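Local coordinates for protein 5-formyl-3-hydroxy-2-methylpyridine 4-carboxylate 5-dehydrogenase (Mesorhizobium japonicum MAFF 303099, PDB 4OM8) that oxidises 5-formyl-3-hydroxy-2-methylpyridine-4-carboxylate with NAD(+) in vitamin B6 degradation, and can also reduce the same aldehyde to 4-pyridoxate with NADH, at residues Val28-Val33 and Val67-Asp72; Ser128-Met133 and Gly153-Pro158; Glu197-Val202 and Ala259-Glu264. One frame throughout, in Å; residues are numbered along the deposited sequence.

Contact 1: Val28-Val33 and Val67-Asp72. With NAD (nicotinamide-adenine-dinucleotide), chain C.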
loop_
_atom_site.group_PDB
_atom_site.type_symbol
_atom_site.label_atom_id
_atom_site.label_comp_id
_atom_site.label_asym_id
_atom_site.label_seq_id
_atom_site.Cartn_x
_atom_site.Cartn_y
_atom_site.Cartn_z
ATOM N N VAL A 28 24.763 -3.885 21.741
ATOM C CA VAL A 28 25.058 -3.511 20.360
ATOM C C VAL A 28 26.317 -2.665 20.306
ATOM O O VAL A 28 26.415 -1.656 21.007
ATOM C CB VAL A 28 23.879 -2.728 19.722
ATOM C CG1 VAL A 28 24.207 -2.308 18.289
ATOM C CG2 VAL A 28 22.607 -3.553 19.760
ATOM N N VAL A 29 27.283 -3.078 19.483
ATOM C CA VAL A 29 28.436 -2.226 19.199
ATOM C C VAL A 29 28.470 -1.987 17.693
ATOM O O VAL A 29 28.358 -2.921 16.910
ATOM C CB VAL A 29 29.757 -2.848 19.700
ATOM C CG1 VAL A 29 30.907 -1.873 19.503
ATOM C CG2 VAL A 29 29.641 -3.197 21.182
ATOM N N ALA A 30 28.584 -0.729 17.289
ATOM C CA ALA A 30 28.464 -0.396 15.876
ATOM C C ALA A 30 29.697 0.333 15.385
ATOM O O ALA A 30 30.324 1.105 16.130
ATOM C CB ALA A 30 27.221 0.441 15.630
ATOM N N TYR A 31 30.021 0.095 14.119
ATOM C CA TYR A 31 31.250 0.585 13.505
ATOM C C TYR A 31 30.962 1.174 12.145
ATOM O O TYR A 31 30.093 0.697 11.437
ATOM C CB TYR A 31 32.268 -0.556 13.374
ATOM C CG TYR A 31 33.423 -0.275 12.438
ATOM C CD1 TYR A 31 34.544 0.425 12.873
ATOM C CD2 TYR A 31 33.404 -0.724 11.119
ATOM C CE1 TYR A 31 35.612 0.685 12.013
ATOM C CE2 TYR A 31 34.458 -0.473 10.264
ATOM C CZ TYR A 31 35.550 0.236 10.705
ATOM O OH TYR A 31 36.595 0.476 9.842
ATOM N N ASP A 32 31.711 2.204 11.775
ATOM C CA ASP A 32 31.659 2.726 10.415
ATOM C C ASP A 32 33.064 3.177 10.056
ATOM O O ASP A 32 33.795 3.662 10.923
ATOM C CB ASP A 32 30.661 3.887 10.299
ATOM C CG ASP A 32 30.282 4.203 8.852
ATOM O OD1 ASP A 32 31.166 4.608 8.066
ATOM O OD2 ASP A 32 29.082 4.059 8.509
ATOM N N VAL A 33 33.432 3.026 8.786
ATOM C CA VAL A 33 34.754 3.399 8.296
ATOM C C VAL A 33 34.943 4.926 8.238
ATOM O O VAL A 33 36.076 5.416 8.203
ATOM C CB VAL A 33 34.994 2.781 6.895
ATOM C CG1 VAL A 33 34.169 3.514 5.847
ATOM C CG2 VAL A 33 36.483 2.782 6.531
ATOM N N VAL A 67 23.912 0.630 23.377
ATOM C CA VAL A 67 24.533 0.925 22.090
ATOM C C VAL A 67 25.839 1.667 22.317
ATOM O O VAL A 67 25.885 2.620 23.101
ATOM C CB VAL A 67 23.633 1.801 21.192
ATOM C CG1 VAL A 67 24.338 2.119 19.868
ATOM C CG2 VAL A 67 22.302 1.138 20.935
ATOM N N ARG A 68 26.897 1.232 21.633
ATOM C CA ARG A 68 28.174 1.940 21.616
ATOM C C ARG A 68 28.714 1.998 20.198
ATOM O O ARG A 68 28.635 1.010 19.471
ATOM C CB ARG A 68 29.190 1.252 22.538
ATOM C CG ARG A 68 30.565 1.894 22.533
ATOM C CD ARG A 68 31.459 1.314 23.624
ATOM N NE ARG A 68 31.784 -0.109 23.470
ATOM C CZ ARG A 68 32.806 -0.554 22.736
ATOM N NH1 ARG A 68 33.563 0.306 22.066
ATOM N NH2 ARG A 68 33.060 -1.854 22.655
ATOM N N PHE A 69 29.250 3.152 19.810
ATOM C CA PHE A 69 29.905 3.324 18.519
ATOM C C PHE A 69 31.421 3.268 18.689
ATOM O O PHE A 69 31.973 3.799 19.657
ATOM C CB PHE A 69 29.528 4.665 17.865
ATOM C CG PHE A 69 28.074 4.789 17.494
ATOM C CD1 PHE A 69 27.274 3.673 17.348
ATOM C CD2 PHE A 69 27.520 6.037 17.271
ATOM C CE1 PHE A 69 25.947 3.792 17.002
ATOM C CE2 PHE A 69 26.184 6.167 16.926
ATOM C CZ PHE A 69 25.399 5.040 16.797
ATOM N N THR A 70 32.095 2.664 17.720
ATOM C CA THR A 70 33.550 2.568 17.754
ATOM C C THR A 70 34.143 2.716 16.350
ATOM O O THR A 70 33.471 2.437 15.342
ATOM C CB THR A 70 34.016 1.232 18.387
ATOM O OG1 THR A 70 35.446 1.215 18.486
ATOM C CG2 THR A 70 33.551 0.032 17.555
ATOM N N ASP A 71 35.401 3.163 16.284
ATOM C CA ASP A 71 36.103 3.299 15.006
ATOM C C ASP A 71 37.101 2.157 14.786
ATOM O O ASP A 71 37.963 2.221 13.897
ATOM C CB ASP A 71 36.819 4.658 14.923
ATOM C CG ASP A 71 38.028 4.745 15.849
ATOM O OD1 ASP A 71 38.072 4.017 16.864
ATOM O OD2 ASP A 71 38.937 5.560 15.564
ATOM N N ASP A 72 36.980 1.107 15.597
ATOM C CA ASP A 72 37.855 -0.053 15.497
ATOM C C ASP A 72 37.011 -1.291 15.250
ATOM O O ASP A 72 36.234 -1.694 16.110
ATOM C CB ASP A 72 38.689 -0.214 16.774
ATOM C CG ASP A 72 39.743 -1.280 16.641
ATOM O OD1 ASP A 72 39.393 -2.473 16.717
ATOM O OD2 ASP A 72 40.925 -0.928 16.437
HETATM P PA NAD C . 24.234 4.370 3.406
HETATM O O1A NAD C . 24.996 4.712 2.137
HETATM O O2A NAD C . 23.299 5.389 4.039
HETATM O O5B NAD C . 25.312 3.929 4.516
HETATM C C5B NAD C . 26.406 3.062 4.212
HETATM C C4B NAD C . 27.445 3.229 5.311
HETATM O O4B NAD C . 28.447 2.222 5.176
HETATM C C3B NAD C . 28.141 4.586 5.212
HETATM O O3B NAD C . 28.024 5.295 6.453
HETATM C C2B NAD C . 29.586 4.228 4.889
HETATM O O2B NAD C . 30.561 5.130 5.437
HETATM C C1B NAD C . 29.700 2.845 5.498
HETATM N N9A NAD C . 30.793 2.001 4.986
HETATM C C8A NAD C . 31.286 1.946 3.737
HETATM N N7A NAD C . 32.275 1.021 3.654
HETATM C C5A NAD C . 32.417 0.465 4.868
HETATM C C6A NAD C . 33.272 -0.567 5.479
HETATM N N6A NAD C . 34.209 -1.226 4.754
HETATM N N1A NAD C . 33.091 -0.836 6.790
HETATM C C2A NAD C . 32.171 -0.193 7.530
HETATM N N3A NAD C . 31.360 0.758 7.039
HETATM C C4A NAD C . 31.442 1.121 5.741
HETATM O O3 NAD C . 23.502 2.960 3.130
HETATM P PN NAD C . 22.105 2.461 3.755
HETATM O O1N NAD C . 20.957 3.142 3.034
HETATM O O2N NAD C . 22.126 2.487 5.267
HETATM O O5D NAD C . 22.098 0.926 3.294
HETATM C C5D NAD C . 23.062 -0.015 3.784
HETATM C C4D NAD C . 22.660 -1.394 3.273
HETATM O O4D NAD C . 21.314 -1.628 3.676
HETATM C C3D NAD C . 22.664 -1.482 1.755
HETATM O O3D NAD C . 22.959 -2.839 1.413
HETATM C C2D NAD C . 21.228 -1.193 1.364
HETATM O O2D NAD C . 20.859 -1.841 0.142
HETATM C C1D NAD C . 20.468 -1.800 2.532
HETATM N N1N NAD C . 19.150 -1.201 2.796
HETATM C C2N NAD C . 18.885 0.102 2.568
HETATM C C3N NAD C . 17.619 0.617 2.861
HETATM C C7N NAD C . 17.244 2.051 2.597
HETATM O O7N NAD C . 18.076 2.947 2.594
HETATM N N7N NAD C . 15.960 2.300 2.343
HETATM C C4N NAD C . 16.642 -0.217 3.392
HETATM C C5N NAD C . 16.951 -1.550 3.627
HETATM C C6N NAD C . 18.224 -2.012 3.326
#
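V29 and R68 lie side by side on one face of two adjacent parallel strands, their side chains pointing the same way. CG1 of V29 sits over one face of the R68 guanidinium, displaced toward its rim and 3.8 Å from NH2, while the charge itself is met by D75 in a salt bridge. The same CG1 also reaches CG2 of T70. On this face, helix 73-77 lays A76 against V29, Y31 and T70. On the other face the CB of A30 packs obliquely against the F69 ring, 3.7 Å from CD1, and CB of V28 stands near CG2 of V67. Between the faces run three backbone bonds: R68 N to V28 O (3.0 Å), A30 N to R68 O and T70 N to A30 O (2.8 Å).

The strands are the first and last elements of a right-handed beta-alpha-beta crossover through helix 35-54, part of the Rossmann fold that binds NAD. Where strand 28-31 ends, Y31 bridges protein and cofactor. Its chi1 of 165° sets CG anti to the backbone N. One side of the ring approaches the chain after T70, CE1 lying 3.4 Å from D71 O at the ring edge, and CE2 on the other side comes within 3.6 Å of adenine C2A. An alanine here would probably leave adenine C2A and the D71 backbone without the ring that lies between them, opening a gap beside the base. D32 follows, its carboxylate gripping both adenosine ribose hydroxyls: OD1 accepts from O2B (2.7 Å) and OD2 from O3B (2.6 Å). Backbone amides of A34 and L10 bind OD1 and OD2 respectively, fixing the rotation of this carboxylate.

Contact 2: Ser128-Met133 and Gly153-Pro158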
loop_
_atom_site.group_PDB
_atom_site.type_symbol
_atom_site.label_atom_id
_atom_site.label_comp_id
_atom_site.label_asym_id
_atom_site.label_seq_id
_atom_site.Cartn_x
_atom_site.Cartn_y
_atom_site.Cartn_z
ATOM N N SER A 128 33.841 -17.746 5.290
ATOM C CA SER A 128 33.898 -19.117 5.775
ATOM C C SER A 128 32.566 -19.500 6.396
ATOM O O SER A 128 31.820 -18.628 6.858
ATOM C CB SER A 128 35.025 -19.296 6.801
ATOM O OG SER A 128 34.695 -18.735 8.065
ATOM N N TYR A 129 32.277 -20.800 6.410
ATOM C CA TYR A 129 31.019 -21.314 6.962
ATOM C C TYR A 129 29.819 -20.505 6.454
ATOM O O TYR A 129 29.127 -19.844 7.221
ATOM C CB TYR A 129 31.069 -21.339 8.498
ATOM C CG TYR A 129 31.968 -22.450 8.990
ATOM C CD1 TYR A 129 31.484 -23.749 9.113
ATOM C CD2 TYR A 129 33.302 -22.214 9.278
ATOM C CE1 TYR A 129 32.307 -24.792 9.526
ATOM C CE2 TYR A 129 34.139 -23.256 9.705
ATOM C CZ TYR A 129 33.623 -24.531 9.822
ATOM O OH TYR A 129 34.433 -25.562 10.231
ATOM N N PRO A 130 29.560 -20.580 5.146
ATOM C CA PRO A 130 28.487 -19.788 4.535
ATOM C C PRO A 130 27.123 -20.163 5.088
ATOM O O PRO A 130 26.156 -19.417 4.883
ATOM C CB PRO A 130 28.589 -20.136 3.044
ATOM C CG PRO A 130 29.298 -21.477 3.017
ATOM C CD PRO A 130 30.242 -21.447 4.170
ATOM N N GLU A 131 27.040 -21.293 5.790
ATOM C CA GLU A 131 25.771 -21.735 6.343
ATOM C C GLU A 131 25.256 -20.815 7.443
ATOM O O GLU A 131 24.053 -20.828 7.729
ATOM C CB GLU A 131 25.869 -23.164 6.883
ATOM C CG GLU A 131 26.463 -24.153 5.906
ATOM C CD GLU A 131 27.981 -24.176 5.967
ATOM O OE1 GLU A 131 28.565 -23.451 6.799
ATOM O OE2 GLU A 131 28.579 -24.947 5.209
ATOM N N ARG A 132 26.139 -20.022 8.058
ATOM C CA ARG A 132 25.717 -19.081 9.097
ATOM C C ARG A 132 25.571 -17.658 8.545
ATOM O O ARG A 132 25.469 -16.689 9.319
ATOM C CB ARG A 132 26.684 -19.091 10.302
ATOM C CG ARG A 132 28.194 -19.044 10.003
ATOM C CD ARG A 132 28.683 -17.705 9.403
ATOM N NE ARG A 132 30.116 -17.800 9.105
ATOM C CZ ARG A 132 31.077 -17.504 9.977
ATOM N NH1 ARG A 132 30.767 -17.057 11.190
ATOM N NH2 ARG A 132 32.356 -17.653 9.632
ATOM N N MET A 133 25.563 -17.526 7.221
ATOM C CA MET A 133 25.272 -16.230 6.606
ATOM C C MET A 133 23.869 -16.232 6.023
ATOM O O MET A 133 23.433 -17.205 5.419
ATOM C CB MET A 133 26.278 -15.861 5.522
ATOM C CG MET A 133 25.836 -14.621 4.740
ATOM S SD MET A 133 27.094 -13.896 3.698
ATOM C CE MET A 133 28.129 -13.097 4.914
ATOM N N GLY A 153 20.273 -17.939 1.703
ATOM C CA GLY A 153 20.916 -18.219 0.430
ATOM C C GLY A 153 20.954 -19.727 0.221
ATOM O O GLY A 153 20.526 -20.488 1.089
ATOM N N GLU A 154 21.469 -20.159 -0.927
ATOM C CA GLU A 154 21.485 -21.577 -1.256
ATOM C C GLU A 154 22.198 -22.426 -0.200
ATOM O O GLU A 154 21.815 -23.578 0.028
ATOM C CB GLU A 154 22.134 -21.778 -2.624
ATOM C CG GLU A 154 22.088 -23.205 -3.128
ATOM C CD GLU A 154 20.695 -23.642 -3.537
ATOM O OE1 GLU A 154 19.809 -22.774 -3.699
ATOM O OE2 GLU A 154 20.487 -24.862 -3.710
ATOM N N LYS A 155 23.200 -21.851 0.455
ATOM C CA LYS A 155 24.001 -22.590 1.427
ATOM C C LYS A 155 23.618 -22.291 2.875
ATOM O O LYS A 155 24.195 -22.854 3.797
ATOM C CB LYS A 155 25.493 -22.278 1.227
ATOM C CG LYS A 155 26.083 -22.744 -0.102
ATOM C CD LYS A 155 27.587 -22.442 -0.141
ATOM C CE LYS A 155 28.226 -22.895 -1.449
ATOM N NZ LYS A 155 28.000 -24.344 -1.713
ATOM N N THR A 156 22.653 -21.401 3.086
ATOM C CA THR A 156 22.275 -21.042 4.453
ATOM C C THR A 156 21.596 -22.203 5.181
ATOM O O THR A 156 20.689 -22.836 4.644
ATOM C CB THR A 156 21.326 -19.822 4.475
ATOM O OG1 THR A 156 21.951 -18.708 3.824
ATOM C CG2 THR A 156 20.970 -19.431 5.891
ATOM N N ALA A 157 22.044 -22.489 6.402
ATOM C CA ALA A 157 21.417 -23.538 7.198
ATOM C C ALA A 157 20.023 -23.110 7.622
ATOM O O ALA A 157 19.813 -21.961 7.998
ATOM C CB ALA A 157 22.259 -23.861 8.420
ATOM N N PRO A 158 19.058 -24.035 7.554
ATOM C CA PRO A 158 17.719 -23.742 8.070
ATOM C C PRO A 158 17.769 -23.246 9.517
ATOM O O PRO A 158 16.988 -22.362 9.867
ATOM C CB PRO A 158 17.004 -25.093 7.964
ATOM C CG PRO A 158 17.644 -25.728 6.777
ATOM C CD PRO A 158 19.110 -25.330 6.851
#
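T156 and M133 meet through a short hydrogen bond, OG1 of the threonine giving its proton to M133 O at 2.6 Å, nearly in line with the carbonyl. The threonine's CG2 rests against the same oxygen, 3.4 Å away. One residue further along, A157 N donates to E131 O (2.9 Å); this bond is almost straight at 169° and lies in the carbonyl plane, on a lone pair. The methyl of A157 comes up beside the CB of E131. Alongside the A157 N to E131 O bond, E131 CA makes a CH...O contact with K155 O (3.2 Å), and E131 CG touches that carbonyl too. The K155 chain crosses the P130 ring obliquely, K155 CD lying 3.7 Å from P130 CG, while the K155 ammonium and the E131 carboxylate stay 7.0 Å apart, measured from NZ to OE2.

A second shell sets these groups in place. T156 OG1 also accepts from G153 N (2.8 Å), which ties the threonine across its own type I turn, G153 to T156, and it is bonded to Q124 NE2 as well; three partners thus hold one hydroxyl. A chi1 of -58° sets OG1 beside the backbone N and anti to the carbonyl carbon, the position from which it meets both M133 O and G153 N. E131 O has a further donor in the T160 hydroxyl. Within 128-133, in the conformer described here, R132 turns back and grips S128 O side-on with NE and NH2.

The contact joins the loop entering strand 133-137 to the loop leaving its antiparallel neighbour, strand 147-151, where these two adjacent strands of the mixed sheet of the NAD-binding domain begin and end, with A157 as N-cap residue of helix 158-170.

Contact 3: Glu197-Val202 and Ala259-Glu264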
loop_
_atom_site.group_PDB
_atom_site.type_symbol
_atom_site.label_atom_id
_atom_site.label_comp_id
_atom_site.label_asym_id
_atom_site.label_seq_id
_atom_site.Cartn_x
_atom_site.Cartn_y
_atom_site.Cartn_z
ATOM N N GLU A 197 3.830 -0.135 -12.517
ATOM C CA GLU A 197 2.545 0.273 -13.102
ATOM C C GLU A 197 2.261 1.755 -12.852
ATOM O O GLU A 197 1.813 2.466 -13.752
ATOM C CB GLU A 197 1.408 -0.593 -12.546
ATOM C CG GLU A 197 0.043 -0.329 -13.185
ATOM C CD GLU A 197 0.003 -0.632 -14.669
ATOM O OE1 GLU A 197 -0.754 0.049 -15.385
ATOM O OE2 GLU A 197 0.717 -1.545 -15.141
ATOM N N ALA A 198 2.544 2.223 -11.634
ATOM C CA ALA A 198 2.303 3.629 -11.312
ATOM C C ALA A 198 3.132 4.548 -12.207
ATOM O O ALA A 198 2.620 5.531 -12.741
ATOM C CB ALA A 198 2.607 3.902 -9.847
ATOM N N VAL A 199 4.407 4.218 -12.375
ATOM C CA VAL A 199 5.279 5.022 -13.221
ATOM C C VAL A 199 4.765 4.995 -14.668
ATOM O O VAL A 199 4.737 6.026 -15.338
ATOM C CB VAL A 199 6.728 4.519 -13.144
ATOM C CG1 VAL A 199 7.581 5.079 -14.310
ATOM C CG2 VAL A 199 7.329 4.894 -11.782
ATOM N N ASP A 200 4.338 3.823 -15.142
ATOM C CA ASP A 200 3.834 3.717 -16.512
ATOM C C ASP A 200 2.618 4.618 -16.732
ATOM O O ASP A 200 2.513 5.309 -17.748
ATOM C CB ASP A 200 3.481 2.267 -16.861
ATOM C CG ASP A 200 3.342 2.062 -18.361
ATOM O OD1 ASP A 200 4.306 2.387 -19.094
ATOM O OD2 ASP A 200 2.273 1.604 -18.811
ATOM N N LEU A 201 1.724 4.664 -15.754
ATOM C CA LEU A 201 0.514 5.449 -15.916
ATOM C C LEU A 201 0.806 6.949 -15.929
ATOM O O LEU A 201 0.172 7.712 -16.681
ATOM C CB LEU A 201 -0.482 5.099 -14.810
ATOM C CG LEU A 201 -1.035 3.672 -14.925
ATOM C CD1 LEU A 201 -1.758 3.266 -13.656
ATOM C CD2 LEU A 201 -1.964 3.544 -16.113
ATOM N N VAL A 202 1.757 7.386 -15.106
ATOM C CA VAL A 202 2.154 8.791 -15.081
ATOM C C VAL A 202 2.844 9.126 -16.397
ATOM O O VAL A 202 2.523 10.112 -17.058
ATOM C CB VAL A 202 3.072 9.090 -13.893
ATOM C CG1 VAL A 202 3.719 10.471 -14.034
ATOM C CG2 VAL A 202 2.285 8.970 -12.580
ATOM N N ALA A 259 12.133 2.905 -17.092
ATOM C CA ALA A 259 11.132 3.738 -17.749
ATOM C C ALA A 259 11.764 5.000 -18.311
ATOM O O ALA A 259 12.618 5.610 -17.661
ATOM C CB ALA A 259 10.026 4.100 -16.769
ATOM N N PRO A 260 11.355 5.400 -19.525
ATOM C CA PRO A 260 11.888 6.623 -20.137
ATOM C C PRO A 260 11.839 7.864 -19.240
ATOM O O PRO A 260 12.803 8.637 -19.231
ATOM C CB PRO A 260 10.989 6.809 -21.357
ATOM C CG PRO A 260 10.644 5.406 -21.758
ATOM C CD PRO A 260 10.529 4.620 -20.465
ATOM N N MET A 261 10.753 8.048 -18.497
ATOM C CA MET A 261 10.616 9.211 -17.630
ATOM C C MET A 261 11.666 9.185 -16.519
ATOM O O MET A 261 12.188 10.222 -16.114
ATOM C CB MET A 261 9.208 9.266 -17.032
ATOM C CG MET A 261 9.002 10.362 -16.002
ATOM S SD MET A 261 7.304 10.404 -15.370
ATOM C CE MET A 261 7.104 8.783 -14.661
ATOM N N VAL A 262 11.984 7.992 -16.030
ATOM C CA VAL A 262 13.006 7.868 -14.994
ATOM C C VAL A 262 14.397 8.161 -15.579
ATOM O O VAL A 262 15.216 8.816 -14.928
ATOM C CB VAL A 262 12.970 6.458 -14.342
ATOM C CG1 VAL A 262 14.167 6.214 -13.418
ATOM C CG2 VAL A 262 11.677 6.282 -13.566
ATOM N N LEU A 263 14.659 7.685 -16.801
ATOM C CA LEU A 263 15.915 8.016 -17.480
ATOM C C LEU A 263 16.029 9.522 -17.706
ATOM O O LEU A 263 17.090 10.105 -17.539
ATOM C CB LEU A 263 16.025 7.264 -18.818
ATOM C CG LEU A 263 16.202 5.754 -18.671
ATOM C CD1 LEU A 263 16.144 5.064 -20.033
ATOM C CD2 LEU A 263 17.509 5.426 -17.947
ATOM N N GLU A 264 14.920 10.156 -18.077
ATOM C CA GLU A 264 14.908 11.594 -18.325
ATOM C C GLU A 264 15.215 12.391 -17.057
ATOM O O GLU A 264 16.035 13.312 -17.075
ATOM C CB GLU A 264 13.553 12.019 -18.907
ATOM C CG GLU A 264 13.466 13.495 -19.253
ATOM C CD GLU A 264 12.184 13.854 -19.978
ATOM O OE1 GLU A 264 12.194 14.845 -20.738
ATOM O OE2 GLU A 264 11.168 13.154 -19.782
#
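Helices 197-202 and 260-264 cross at 82°, their short axes 10.4 Å apart at closest approach, a separation at which side chains make the contact, one of them reaching a backbone carbonyl. V199 carries much of it. Its CG1, set anti to the backbone N (chi1 164°), points at the start of the second helix and touches three groups: the CB of A259 at 3.6 Å, the CE methyl of M261 at 3.8 Å and, more loosely, CG2 of V262.

M261 comes across from the other helix. In the conformer described here its chain is extended as far as SD, then bends at chi3 (60°), a turn that places the terminal CE between the two valines. CE lies 3.7 Å from the carbonyl oxygen of V199, and the thioether sulphur SD faces CG1 of V202 at 3.8 Å. The methionine stands at about a right angle to V202 and crosses V199 obliquely; its end touches both valines, one turn apart on helix 187-203.

No hydrogen bond links the two segments. The polar tie at this helix start is made by E203, just past V202, whose carboxylate accepts from M261 N beyond the N-cap residue A259. Around the apolar patch, L212 of helix 209-226 packs on V202, while L233 and Y241 of the second subunit lie against V199 and V262. E197 extends the subunit boundary through a salt bridge to R189 of the second subunit.

This is nearly perpendicular helix packing within the all-helical C-terminal domain of the 3-hydroxyacyl-CoA dehydrogenase family, at the dimer interface and away from the NAD site.

Overall arrangement
From the N terminus, contact 1 comes first and closes the loop through helix 35-54, joining strand 66-70, outermost in the sheet within the chain, to strand 27-31 beside the adenosine end of NAD. Contact 2 opens later and closes the hairpin of strands 133-137 and 147-151 in the farther part of the same sheet; the centres of these two contacts are about 25 Å apart. Contact 3 lies in the C-terminal helical domain, bringing helix 260-267 back to helix 187-203 after a largely helical excursion, about 40 Å from contact 1 between centres. The three follow in series, without nesting or crossing.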